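B-type Cna protein (Enterococcus faecium, PDB 6FWY) is of unknown function but carries a thioester domain, of the kind through which bacterial surface proteins probably attach covalently to their targets. Local coordinates at residues F14-V19 / S59-G64; E35-S40 / D54-S59; R80-G85 / V259-T264; F175-A180 / K271-K276; L189-A194 / G231-K236. One frame throughout, in Å; residues are numbered along the deposited sequence.

Contact 1. Residues F14-V19 / S59-G64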
# COMPACT_ATOMS: atom_id res chain seq x y z
N PHE A 14 -4.67 -17.65 -6.82
CA PHE A 14 -3.37 -17.55 -7.46
C PHE A 14 -3.23 -18.54 -8.61
O PHE A 14 -3.82 -19.62 -8.61
CB PHE A 14 -2.26 -17.77 -6.44
CG PHE A 14 -2.25 -16.76 -5.34
CD1 PHE A 14 -1.64 -15.51 -5.51
CD2 PHE A 14 -2.84 -17.05 -4.11
CE1 PHE A 14 -1.63 -14.58 -4.49
CE2 PHE A 14 -2.84 -16.12 -3.08
CZ PHE A 14 -2.24 -14.88 -3.28
N ILE A 15 -2.41 -18.15 -9.58
CA ILE A 15 -2.26 -18.85 -10.85
C ILE A 15 -0.78 -18.88 -11.15
O ILE A 15 -0.10 -17.88 -10.97
CB ILE A 15 -2.98 -18.07 -11.97
CG1 ILE A 15 -4.49 -17.98 -11.70
CG2 ILE A 15 -2.74 -18.74 -13.33
CD1 ILE A 15 -5.19 -16.84 -12.43
N GLU A 16 -0.28 -20.02 -11.62
CA GLU A 16 1.13 -20.18 -12.04
C GLU A 16 1.37 -19.45 -13.36
O GLU A 16 0.51 -19.50 -14.25
CB GLU A 16 1.44 -21.66 -12.27
CG GLU A 16 1.32 -22.57 -11.02
CD GLU A 16 2.60 -22.65 -10.21
OE1 GLU A 16 3.33 -21.63 -10.11
OE2 GLU A 16 2.89 -23.73 -9.64
N THR A 17 2.50 -18.76 -13.48
CA THR A 17 2.87 -18.09 -14.75
C THR A 17 3.56 -19.01 -15.75
O THR A 17 3.67 -18.66 -16.92
CB THR A 17 3.84 -16.90 -14.51
OG1 THR A 17 5.09 -17.39 -14.01
CG2 THR A 17 3.26 -15.91 -13.54
N GLY A 18 4.07 -20.14 -15.30
CA GLY A 18 4.92 -21.02 -16.10
C GLY A 18 6.41 -20.83 -15.82
O GLY A 18 7.20 -21.62 -16.27
N VAL A 19 6.79 -19.76 -15.14
CA VAL A 19 8.18 -19.55 -14.76
C VAL A 19 8.53 -20.35 -13.49
O VAL A 19 7.81 -20.30 -12.49
CB VAL A 19 8.50 -18.05 -14.54
CG1 VAL A 19 9.92 -17.86 -13.98
CG2 VAL A 19 8.29 -17.27 -15.85
N SER A 59 3.46 -24.26 -3.85
CA SER A 59 2.79 -23.05 -4.36
C SER A 59 1.27 -23.10 -4.21
O SER A 59 0.69 -24.16 -4.34
CB SER A 59 3.16 -22.82 -5.84
OG SER A 59 2.47 -23.71 -6.78
N PRO A 60 0.63 -21.95 -3.93
CA PRO A 60 -0.80 -21.96 -3.59
C PRO A 60 -1.69 -21.84 -4.86
O PRO A 60 -2.49 -20.93 -4.97
CB PRO A 60 -0.93 -20.73 -2.70
CG PRO A 60 0.06 -19.78 -3.29
CD PRO A 60 1.17 -20.57 -3.93
N THR A 61 -1.55 -22.80 -5.76
CA THR A 61 -2.14 -22.81 -7.09
C THR A 61 -2.74 -24.17 -7.43
O THR A 61 -2.43 -25.19 -6.81
CB THR A 61 -1.08 -22.48 -8.17
OG1 THR A 61 0.09 -23.33 -7.99
CG2 THR A 61 -0.63 -21.03 -8.08
N GLY A 62 -3.61 -24.18 -8.45
CA GLY A 62 -4.35 -25.38 -8.87
C GLY A 62 -5.69 -25.54 -8.17
O GLY A 62 -6.06 -24.73 -7.35
N SER A 63 -6.42 -26.59 -8.52
CA SER A 63 -7.78 -26.83 -8.01
C SER A 63 -7.82 -27.16 -6.51
O SER A 63 -8.75 -26.79 -5.81
CB SER A 63 -8.47 -27.93 -8.83
OG SER A 63 -7.63 -29.04 -9.01
N GLY A 64 -6.81 -27.86 -6.02
CA GLY A 64 -6.66 -28.17 -4.59
C GLY A 64 -6.62 -26.90 -3.75
O GLY A 64 -7.48 -26.71 -2.87
O HOH W 1 -5.04 -19.97 -5.39
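Phe14 and Pro60 form the close-packed end of this contact. Both are buried, and their nearest approach is from CB of Phe14 to the carbonyl O of Pro60, at 3.5 Å. The Phe14 ring, its CG placed anti to the carbonyl carbon (chi1 -61°), passes the pyrrolidine with CD2 of Phe14 4.1 Å from CG of Pro60. Thr61 packs here as well: its CG2 lies 3.5 Å from the carbonyl O of Phe14. A bound water accepts a hydrogen bond from the backbone N of Phe14 and bridges to Pro60 O.

The other end is polar and more open. In Glu16 a bend at chi2 (-88°) turns CD off the extended line. OE2 of Glu16 is 2.9 Å from Ser59 OG, which donates to it from well above the carboxylate plane. Thr61 OG1 adds a weak approach to the same OE2 at 3.3 Å, and its proton also has Ser59 OG within reach, so its choice of acceptor is not settled. Ile15 between the two ends is exposed and turns away from 59-64.

Pro60 is the centre of an inverse gamma turn just ahead of the short helix 62-65. Phe14 lies on strand 11-21, which pairs with strand 32-44, where its ring meets that of Phe42; Ala258 of strand 258-277 touches both Phe14 and Pro60.

Contact 2. Residues E35-S40 / D54-S59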
# COMPACT_ATOMS: atom_id res chain seq x y z
N GLU A 35 20.33 -27.38 1.49
CA GLU A 35 18.99 -27.70 1.03
C GLU A 35 18.60 -26.74 -0.13
O GLU A 35 18.84 -25.53 -0.04
CB GLU A 35 18.00 -27.56 2.17
CG GLU A 35 16.58 -27.94 1.81
CD GLU A 35 15.61 -27.85 2.98
OE1 GLU A 35 15.91 -28.36 4.09
OE2 GLU A 35 14.49 -27.31 2.77
N TRP A 36 18.03 -27.29 -1.20
CA TRP A 36 17.61 -26.49 -2.36
C TRP A 36 16.35 -25.70 -2.00
O TRP A 36 15.52 -26.15 -1.20
CB TRP A 36 17.33 -27.35 -3.60
CG TRP A 36 18.54 -27.94 -4.25
CD1 TRP A 36 19.77 -28.21 -3.67
CD2 TRP A 36 18.62 -28.45 -5.59
NE1 TRP A 36 20.60 -28.81 -4.58
CE2 TRP A 36 19.93 -28.97 -5.76
CE3 TRP A 36 17.72 -28.49 -6.66
CZ2 TRP A 36 20.35 -29.53 -6.98
CZ3 TRP A 36 18.16 -29.05 -7.87
CH2 TRP A 36 19.47 -29.56 -8.02
N MET A 37 16.26 -24.51 -2.60
CA MET A 37 15.11 -23.64 -2.42
C MET A 37 14.49 -23.34 -3.79
O MET A 37 14.72 -22.28 -4.37
CB MET A 37 15.53 -22.38 -1.68
CG MET A 37 15.92 -22.61 -0.23
SD MET A 37 14.54 -23.17 0.76
CE MET A 37 15.31 -23.75 2.23
N ILE A 38 13.71 -24.30 -4.26
CA ILE A 38 13.07 -24.23 -5.56
C ILE A 38 11.82 -23.33 -5.41
O ILE A 38 11.34 -23.10 -4.28
CB ILE A 38 12.67 -25.62 -6.13
CG1 ILE A 38 11.41 -26.18 -5.43
CG2 ILE A 38 13.84 -26.61 -6.05
CD1 ILE A 38 11.00 -27.57 -5.84
N SER A 39 11.32 -22.84 -6.54
CA SER A 39 10.13 -22.01 -6.54
C SER A 39 9.46 -21.96 -7.91
O SER A 39 10.11 -22.15 -8.95
CB SER A 39 10.45 -20.60 -6.09
OG SER A 39 9.28 -19.96 -5.62
N SER A 40 8.16 -21.69 -7.85
CA SER A 40 7.33 -21.45 -9.04
C SER A 40 6.75 -20.04 -8.96
O SER A 40 6.19 -19.65 -7.95
CB SER A 40 6.18 -22.43 -9.08
OG SER A 40 6.62 -23.75 -9.30
N ASP A 54 6.49 -19.32 2.90
CA ASP A 54 6.89 -20.58 3.53
C ASP A 54 7.72 -21.41 2.55
O ASP A 54 7.16 -21.99 1.61
CB ASP A 54 5.66 -21.41 3.93
CG ASP A 54 4.78 -20.72 4.98
OD1 ASP A 54 5.28 -20.42 6.09
OD2 ASP A 54 3.57 -20.51 4.74
N SER A 55 9.02 -21.54 2.78
CA SER A 55 9.91 -22.24 1.85
C SER A 55 9.69 -23.75 1.71
O SER A 55 10.15 -24.34 0.74
CB SER A 55 11.38 -21.99 2.22
OG SER A 55 11.64 -22.51 3.49
N GLU A 56 9.01 -24.37 2.66
CA GLU A 56 8.85 -25.83 2.68
C GLU A 56 7.48 -26.33 2.26
O GLU A 56 7.20 -27.52 2.38
CB GLU A 56 9.17 -26.38 4.10
CG GLU A 56 10.40 -25.82 4.79
CD GLU A 56 11.70 -25.99 3.99
OE1 GLU A 56 12.18 -27.15 3.90
OE2 GLU A 56 12.27 -24.97 3.52
N LEU A 57 6.62 -25.44 1.78
CA LEU A 57 5.27 -25.81 1.34
C LEU A 57 5.12 -25.51 -0.16
O LEU A 57 5.78 -24.60 -0.67
CB LEU A 57 4.21 -25.06 2.15
CG LEU A 57 4.08 -25.42 3.64
CD1 LEU A 57 3.02 -24.58 4.34
CD2 LEU A 57 3.80 -26.91 3.90
N PRO A 58 4.27 -26.28 -0.87
CA PRO A 58 4.06 -26.03 -2.30
C PRO A 58 3.31 -24.72 -2.62
O PRO A 58 2.62 -24.16 -1.76
CB PRO A 58 3.22 -27.24 -2.72
CG PRO A 58 2.49 -27.60 -1.49
CD PRO A 58 3.47 -27.42 -0.40
N SER A 59 3.46 -24.26 -3.85
CA SER A 59 2.79 -23.05 -4.36
C SER A 59 1.27 -23.10 -4.21
O SER A 59 0.69 -24.16 -4.34
CB SER A 59 3.16 -22.82 -5.84
OG SER A 59 2.47 -23.71 -6.78
O HOH W 2 11.40 -23.99 -1.62
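Glu35 meets Glu56 tip to tip at the start of the segment, with OE2 of Glu35 only 2.6 Å from OE1 of Glu56. Extension places the first acid there: CG is anti to the backbone N (chi1 -177°), and CD continues the line. The carboxylate planes are turned 57° against each other. Two acid oxygens at this separation suggest that one group carries a proton and donates it, which would mean a raised pKa for at least one of the pair. The second oxygen of Glu56 is occupied as well, since Ser55 OG donates to OE2 of Glu56, on the anti lone pair, over 2.5 Å.

Met37 follows, its chain folded at chi2 (-65°) so that SD comes off the extended line. SD of Met37 packs 3.7 Å from CB of Ser55, and its CE methyl lies 3.5 Å from OE2 of Glu56, crossing that side chain rather than running beside it. Ile38 contributes through its backbone: one water donates to both Ile38 O and Ser55 O, at 2.8 Å from the former. Ser40 ends the segment with a simple touch, CB to CB of Ser59 at 4.4 Å, while the hydroxyl of Ser59 is engaged with Thr61 and Glu16.

Met37 and Ser55 both also rest on Trp111 of helix 99-113. Residues Asp54 to Leu57 form a type I beta turn, closed by a weak Leu57 N to Asp54 O bond; it is a surface turn following strand 49-52 and packed against the interrupted strand 32-44 within the thioester domain.

Contact 3. Residues R80-G85 / V259-T264; sequences RMFKGG and VVMITT
A Met-aromatic contact between Met261 and Phe82 fastens helix 76-84 across strand 258-277 in a helix-on-sheet packing within the buried core. The local axes pass 9.5 Å apart at a steep 79°, and the Phe82 ring and the Met261 chain fill the space between helix and strand. Phe82 points toward the strand, and Met261 points back at it; the two side chains slide past each other in opposite directions.

Met261 CG sits over one face of the ring, 3.7 Å from the Phe82 centroid, a CH-pi contact offset toward the CG end. The methionine is bent at both chi2 (-68°) and chi3, and its SD stays close to the ring, 4.3 Å from the Phe82 centroid but oblique to its normal. CE of Met81, from the same helix, lies over the opposite face, also offset toward the rim, and this methyl also reaches CG1 of Val259 at 4.3 Å. The sulfur chains of Met81 and Met261 thus bracket the ring.

Val259 meets the outer part of the ring in two ways. Its methyl CG2 lies 3.9 Å from Phe82 CE2, while its carbonyl O lies at the ring edge, in plane, 3.5 Å from Phe82 CZ.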
# COMPACT_ATOMS: atom_id res chain seq x y z
N ARG A 80 7.88 -2.51 1.05
CA ARG A 80 9.10 -2.10 0.38
C ARG A 80 9.71 -3.18 -0.49
O ARG A 80 10.29 -2.86 -1.53
CB ARG A 80 10.11 -1.58 1.40
CG ARG A 80 9.75 -0.20 1.93
CD ARG A 80 10.90 0.43 2.70
NE ARG A 80 11.18 -0.28 3.94
CZ ARG A 80 10.58 -0.10 5.11
NH1 ARG A 80 9.60 0.81 5.28
NH2 ARG A 80 10.97 -0.84 6.15
N MET A 81 9.58 -4.45 -0.10
CA MET A 81 10.06 -5.55 -0.94
C MET A 81 9.40 -5.47 -2.32
O MET A 81 10.09 -5.59 -3.33
CB MET A 81 9.79 -6.91 -0.29
CG MET A 81 10.22 -8.11 -1.14
SD MET A 81 9.52 -9.66 -0.52
CE MET A 81 7.82 -9.57 -1.15
N PHE A 82 8.08 -5.29 -2.35
CA PHE A 82 7.36 -5.14 -3.60
C PHE A 82 7.80 -3.88 -4.36
O PHE A 82 8.13 -3.97 -5.52
CB PHE A 82 5.85 -5.13 -3.39
CG PHE A 82 5.26 -6.49 -3.12
CD1 PHE A 82 5.00 -7.36 -4.18
CD2 PHE A 82 4.95 -6.89 -1.84
CE1 PHE A 82 4.44 -8.62 -3.94
CE2 PHE A 82 4.41 -8.14 -1.59
CZ PHE A 82 4.15 -9.00 -2.64
N LYS A 83 7.81 -2.73 -3.70
CA LYS A 83 8.16 -1.45 -4.34
C LYS A 83 9.59 -1.41 -4.88
O LYS A 83 9.84 -0.84 -5.94
CB LYS A 83 7.95 -0.29 -3.37
CG LYS A 83 7.96 1.08 -4.03
CD LYS A 83 8.01 2.23 -3.04
CE LYS A 83 8.31 3.53 -3.79
NZ LYS A 83 7.91 4.72 -3.00
N GLY A 84 10.52 -2.02 -4.15
CA GLY A 84 11.94 -2.04 -4.52
C GLY A 84 12.44 -3.32 -5.18
O GLY A 84 13.61 -3.42 -5.49
N GLY A 85 11.54 -4.27 -5.40
CA GLY A 85 11.87 -5.56 -6.01
C GLY A 85 11.13 -5.77 -7.34
O GLY A 85 10.54 -4.84 -7.91
N VAL A 259 1.96 -13.60 0.01
CA VAL A 259 1.81 -12.16 0.16
C VAL A 259 1.70 -11.56 -1.24
O VAL A 259 2.36 -12.01 -2.17
CB VAL A 259 2.97 -11.52 0.99
CG1 VAL A 259 4.34 -11.69 0.28
CG2 VAL A 259 2.68 -10.05 1.29
N VAL A 260 0.87 -10.54 -1.37
CA VAL A 260 0.55 -9.93 -2.68
C VAL A 260 0.01 -8.51 -2.46
O VAL A 260 -0.63 -8.24 -1.46
CB VAL A 260 -0.45 -10.80 -3.50
CG1 VAL A 260 -1.77 -10.99 -2.79
CG2 VAL A 260 -0.69 -10.22 -4.89
N MET A 261 0.32 -7.62 -3.40
CA MET A 261 -0.17 -6.26 -3.38
C MET A 261 -1.60 -6.26 -3.88
O MET A 261 -1.88 -6.79 -4.95
CB MET A 261 0.70 -5.36 -4.27
CG MET A 261 2.13 -5.20 -3.75
SD MET A 261 2.30 -4.28 -2.21
CE MET A 261 2.29 -2.61 -2.85
N ILE A 262 -2.50 -5.71 -3.08
CA ILE A 262 -3.91 -5.58 -3.46
C ILE A 262 -4.38 -4.13 -3.35
O ILE A 262 -4.15 -3.47 -2.34
CB ILE A 262 -4.81 -6.51 -2.62
CG1 ILE A 262 -4.39 -7.96 -2.89
CG2 ILE A 262 -6.29 -6.29 -2.95
CD1 ILE A 262 -5.09 -8.97 -2.03
N THR A 263 -5.06 -3.68 -4.40
CA THR A 263 -5.72 -2.38 -4.43
C THR A 263 -7.02 -2.52 -3.63
O THR A 263 -7.83 -3.37 -3.91
CB THR A 263 -5.97 -1.93 -5.89
OG1 THR A 263 -4.71 -1.87 -6.56
CG2 THR A 263 -6.65 -0.55 -5.98
N THR A 264 -7.16 -1.69 -2.59
CA THR A 264 -8.36 -1.66 -1.75
C THR A 264 -8.68 -0.19 -1.41
O THR A 264 -8.07 0.72 -1.96
CB THR A 264 -8.19 -2.55 -0.50
OG1 THR A 264 -9.42 -2.58 0.26
CG2 THR A 264 -6.99 -2.05 0.40

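Contact 4. Residues F175-A180 / K271-K276; sequences FTYKTA and KSLSAK
Phe175 lies flat over the methyl group of Ala275, whose CB stands 3.5 Å from the Phe175 ring centroid and only 5° off the ring normal. The methyl is therefore centred on the face and at similar distance from most of the ring carbons, which is a CH-pi contact in nearly pure form. The aromatic reaches this position with CG anti to the carbonyl carbon (chi1 -56°). The far edge of the same ring meets the backbone of the next residue: the carbonyl O of Lys276 lies near the ring plane, 3.1 Å from Phe175 CZ. The partly positive ring hydrogens there face a carbonyl oxygen, a favourable though not a classical hydrogen-bonding encounter.

These residues line the interior of a beta sandwich. Strand 172-181, from the five-stranded antiparallel sheet, faces the end of strand 258-277 from the larger sheet, with local axes 9.0 Å apart and directions at 158°. Alternate residues on each strand, Phe175 and Tyr177 against Ala275 and Leu273, point into the gap.

Tyr177 takes the second place in this row and slides past Leu273 in the opposite direction. Leu273 CD2 comes 3.8 Å from Tyr177 CE2, approaching the ring obliquely. Farther out, the hydroxyl oxygen OH of Tyr177 ends 3.6 Å from CB of Ala275, so that this one methyl touches both aromatic side chains. Phe235 of strand 231-250 meets the Tyr177 ring edge-to-face, and the ring of Phe220 of strand 218-225 meets it as well.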
# COMPACT_ATOMS: atom_id res chain seq x y z
N PHE A 175 -14.93 31.13 3.55
CA PHE A 175 -13.76 30.45 4.10
C PHE A 175 -13.30 29.40 3.08
O PHE A 175 -14.01 28.43 2.81
CB PHE A 175 -14.11 29.76 5.43
CG PHE A 175 -14.67 30.70 6.46
CD1 PHE A 175 -13.82 31.41 7.31
CD2 PHE A 175 -16.04 30.91 6.55
CE1 PHE A 175 -14.33 32.29 8.25
CE2 PHE A 175 -16.57 31.78 7.48
CZ PHE A 175 -15.73 32.48 8.33
N THR A 176 -12.13 29.61 2.50
CA THR A 176 -11.57 28.70 1.51
C THR A 176 -10.54 27.77 2.17
O THR A 176 -9.77 28.20 3.02
CB THR A 176 -10.97 29.46 0.32
OG1 THR A 176 -11.99 30.30 -0.23
CG2 THR A 176 -10.45 28.51 -0.77
N TYR A 177 -10.56 26.50 1.77
CA TYR A 177 -9.67 25.46 2.29
C TYR A 177 -9.03 24.69 1.13
O TYR A 177 -9.66 24.50 0.11
CB TYR A 177 -10.45 24.48 3.17
CG TYR A 177 -11.08 25.12 4.37
CD1 TYR A 177 -12.34 25.74 4.26
CD2 TYR A 177 -10.45 25.13 5.62
CE1 TYR A 177 -12.94 26.33 5.36
CE2 TYR A 177 -11.04 25.73 6.72
CZ TYR A 177 -12.29 26.34 6.59
OH TYR A 177 -12.91 26.94 7.66
N LYS A 178 -7.77 24.29 1.28
CA LYS A 178 -7.08 23.38 0.34
C LYS A 178 -7.08 21.94 0.84
O LYS A 178 -6.74 21.70 2.00
CB LYS A 178 -5.64 23.84 0.10
CG LYS A 178 -5.59 25.06 -0.79
CD LYS A 178 -4.26 25.76 -0.85
CE LYS A 178 -4.45 26.97 -1.74
NZ LYS A 178 -3.29 27.92 -1.71
N THR A 179 -7.44 21.00 -0.03
CA THR A 179 -7.32 19.57 0.25
C THR A 179 -6.02 19.06 -0.36
O THR A 179 -5.58 19.57 -1.40
CB THR A 179 -8.48 18.74 -0.33
OG1 THR A 179 -8.47 18.84 -1.75
CG2 THR A 179 -9.81 19.19 0.21
N ALA A 180 -5.43 18.04 0.27
CA ALA A 180 -4.23 17.40 -0.24
C ALA A 180 -4.16 15.93 0.16
O ALA A 180 -4.55 15.56 1.26
CB ALA A 180 -2.98 18.14 0.25
N LYS A 271 -7.52 16.78 10.28
CA LYS A 271 -7.71 17.48 11.54
C LYS A 271 -9.05 18.23 11.62
O LYS A 271 -9.75 18.40 10.62
CB LYS A 271 -6.58 18.48 11.75
CG LYS A 271 -5.20 17.86 11.79
CD LYS A 271 -4.12 18.85 11.37
CE LYS A 271 -2.76 18.17 11.35
NZ LYS A 271 -1.72 19.15 11.75
N SER A 272 -9.39 18.66 12.82
CA SER A 272 -10.53 19.51 13.07
C SER A 272 -10.22 20.95 12.67
O SER A 272 -9.17 21.48 13.02
CB SER A 272 -10.91 19.45 14.55
OG SER A 272 -12.09 20.22 14.80
N LEU A 273 -11.14 21.58 11.94
CA LEU A 273 -11.01 22.97 11.49
C LEU A 273 -12.14 23.80 12.02
O LEU A 273 -13.23 23.29 12.21
CB LEU A 273 -11.04 23.00 9.96
CG LEU A 273 -9.87 22.24 9.33
CD1 LEU A 273 -10.35 21.22 8.32
CD2 LEU A 273 -8.91 23.23 8.71
N SER A 274 -11.88 25.08 12.28
CA SER A 274 -12.91 26.06 12.66
C SER A 274 -12.94 27.26 11.72
O SER A 274 -11.90 27.76 11.33
CB SER A 274 -12.68 26.60 14.09
OG SER A 274 -12.78 25.56 15.03
N ALA A 275 -14.15 27.68 11.36
CA ALA A 275 -14.39 28.94 10.68
C ALA A 275 -15.01 29.86 11.72
O ALA A 275 -15.91 29.45 12.45
CB ALA A 275 -15.36 28.76 9.50
N LYS A 276 -14.54 31.10 11.78
CA LYS A 276 -15.05 32.09 12.74
C LYS A 276 -15.46 33.35 11.98
O LYS A 276 -14.80 33.75 11.05
CB LYS A 276 -13.96 32.38 13.78
CG LYS A 276 -14.32 33.44 14.80
CD LYS A 276 -13.36 33.44 16.00
CE LYS A 276 -13.05 34.83 16.56
NZ LYS A 276 -14.24 35.64 16.96

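Contact 5. Residues L189-A194 / G231-K236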
# COMPACT_ATOMS: atom_id res chain seq x y z
N LEU A 189 -17.23 15.80 4.14
CA LEU A 189 -17.20 16.71 5.28
C LEU A 189 -18.21 16.30 6.34
O LEU A 189 -19.34 15.96 6.01
CB LEU A 189 -17.47 18.14 4.80
CG LEU A 189 -16.54 18.67 3.70
CD1 LEU A 189 -16.84 20.13 3.45
CD2 LEU A 189 -15.06 18.51 4.10
N THR A 190 -17.80 16.32 7.60
CA THR A 190 -18.68 16.12 8.74
C THR A 190 -18.58 17.35 9.62
O THR A 190 -17.50 17.74 10.05
CB THR A 190 -18.30 14.87 9.57
OG1 THR A 190 -18.53 13.70 8.79
CG2 THR A 190 -19.15 14.74 10.84
N PHE A 191 -19.73 17.96 9.90
CA PHE A 191 -19.80 19.13 10.77
C PHE A 191 -20.00 18.68 12.21
O PHE A 191 -20.91 17.91 12.50
CB PHE A 191 -20.85 20.10 10.28
CG PHE A 191 -20.47 20.74 8.98
CD1 PHE A 191 -19.68 21.87 8.94
CD2 PHE A 191 -20.84 20.15 7.79
CE1 PHE A 191 -19.27 22.43 7.74
CE2 PHE A 191 -20.44 20.69 6.55
CZ PHE A 191 -19.65 21.83 6.53
N THR A 192 -19.11 19.15 13.08
CA THR A 192 -19.05 18.71 14.47
C THR A 192 -19.69 19.70 15.43
O THR A 192 -19.74 19.45 16.62
CB THR A 192 -17.60 18.43 14.88
OG1 THR A 192 -16.79 19.56 14.53
CG2 THR A 192 -17.08 17.21 14.14
N SER A 193 -20.20 20.82 14.90
CA SER A 193 -21.04 21.76 15.63
C SER A 193 -22.25 22.09 14.78
O SER A 193 -22.40 21.60 13.66
CB SER A 193 -20.27 23.04 15.93
OG SER A 193 -19.96 23.76 14.74
N ALA A 194 -23.13 22.93 15.33
CA ALA A 194 -24.29 23.45 14.63
C ALA A 194 -23.91 24.19 13.35
O ALA A 194 -22.99 25.00 13.35
CB ALA A 194 -25.08 24.37 15.56
N GLY A 231 -20.12 34.04 15.64
CA GLY A 231 -19.81 32.72 16.20
C GLY A 231 -18.84 31.88 15.39
O GLY A 231 -18.06 32.40 14.58
N THR A 232 -18.90 30.58 15.63
CA THR A 232 -17.97 29.64 15.03
C THR A 232 -18.68 28.39 14.53
O THR A 232 -19.76 28.02 14.98
CB THR A 232 -16.90 29.19 16.03
OG1 THR A 232 -17.53 28.55 17.14
CG2 THR A 232 -16.07 30.37 16.53
N LEU A 233 -18.00 27.73 13.61
CA LEU A 233 -18.41 26.47 13.03
C LEU A 233 -17.18 25.58 13.04
O LEU A 233 -16.08 26.06 12.76
CB LEU A 233 -18.84 26.75 11.59
CG LEU A 233 -19.16 25.60 10.68
CD1 LEU A 233 -20.32 24.79 11.28
CD2 LEU A 233 -19.56 26.18 9.33
N SER A 234 -17.34 24.30 13.34
CA SER A 234 -16.21 23.36 13.25
C SER A 234 -16.56 22.17 12.38
O SER A 234 -17.71 21.76 12.31
CB SER A 234 -15.74 22.94 14.65
OG SER A 234 -16.74 22.20 15.34
N PHE A 235 -15.56 21.63 11.70
CA PHE A 235 -15.75 20.45 10.84
C PHE A 235 -14.45 19.66 10.64
O PHE A 235 -13.37 20.12 11.02
CB PHE A 235 -16.34 20.85 9.48
CG PHE A 235 -15.40 21.63 8.59
CD1 PHE A 235 -15.25 23.00 8.73
CD2 PHE A 235 -14.69 20.99 7.59
CE1 PHE A 235 -14.38 23.71 7.91
CE2 PHE A 235 -13.82 21.68 6.75
CZ PHE A 235 -13.66 23.05 6.92
N LYS A 236 -14.60 18.48 10.05
CA LYS A 236 -13.48 17.69 9.56
C LYS A 236 -13.87 17.06 8.22
O LYS A 236 -15.04 17.05 7.85
CB LYS A 236 -13.10 16.57 10.53
CG LYS A 236 -14.22 15.60 10.84
CD LYS A 236 -13.80 14.28 11.42
CE LYS A 236 -15.01 13.35 11.49
NZ LYS A 236 -14.72 12.13 12.30
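Phe191 lies across from Phe235 as a non-hydrogen-bonded antiparallel pair, and its side chain can be followed outward from the backbone. CB of Phe191 starts 4.1 Å from the carbonyl O of Ser234. CG, anti to the carbonyl carbon (chi1 -69°), is carried toward the strand 231-236, and the ring then leans over it. CD1 makes the closest side-chain approach, 3.5 Å from CB of Phe235, while also meeting CD1 of Leu233 at 3.8 Å. CE1 continues along the neighbouring aromatic, 4.0 Å from CG of Phe235. The two rings lie side by side and point the same way, centroids 5.6 Å apart and planes at 44°, neither stacked nor edge-to-face. Beyond the segments, Met199 and Ile201 also touch Phe191.

The backbones are held by a matched pair of bonds at Thr190 and Lys236, the one from Thr190 N to Lys236 O being 2.9 Å. Thr192 N donates to Ser234 O from about 40° above the carbonyl plane, where strand 185-191 has given way to a loop. Side chains then take over: Thr192 OG1 and Ser234 OG are 2.8 Å apart and hydrogen-bonded, either able to donate, and Ser234 N donates to Ser193 OG over 3.0 Å. Lys236 NZ turns to Asp269 in a salt bridge.

The ladder is thus prolonged by hydroxyls: Ser193 OG receives the N-H of Ser234, which a carbonyl of a continuing partner strand would otherwise be placed to accept, tying the departing loop to strand 231-250 while the aromatic pair supplies the apolar face.

Contacts 1 and 2 sit together at one end of the elongated molecule, 13 Å between centres, sharing Ser59 and the paired strands 11-21 and 32-44. Contact 2 is nested in the chain loop closed by contact 1. Contact 3 lies nearer the middle, touching contact 1 through Phe14 and Val260. Contacts 4 and 5, 10 Å between centres, lie at the far end, their centres about 50 and 52 Å from that of contact 1, and are joined by probable backbone hydrogen bonds between strands 258-277 and 231-250. Strand 258-277 serves both contacts 3 and 4, whose segments alternate along the chain. That long strand connects the helix-bearing end with the sandwich, in a class with slipknot topology.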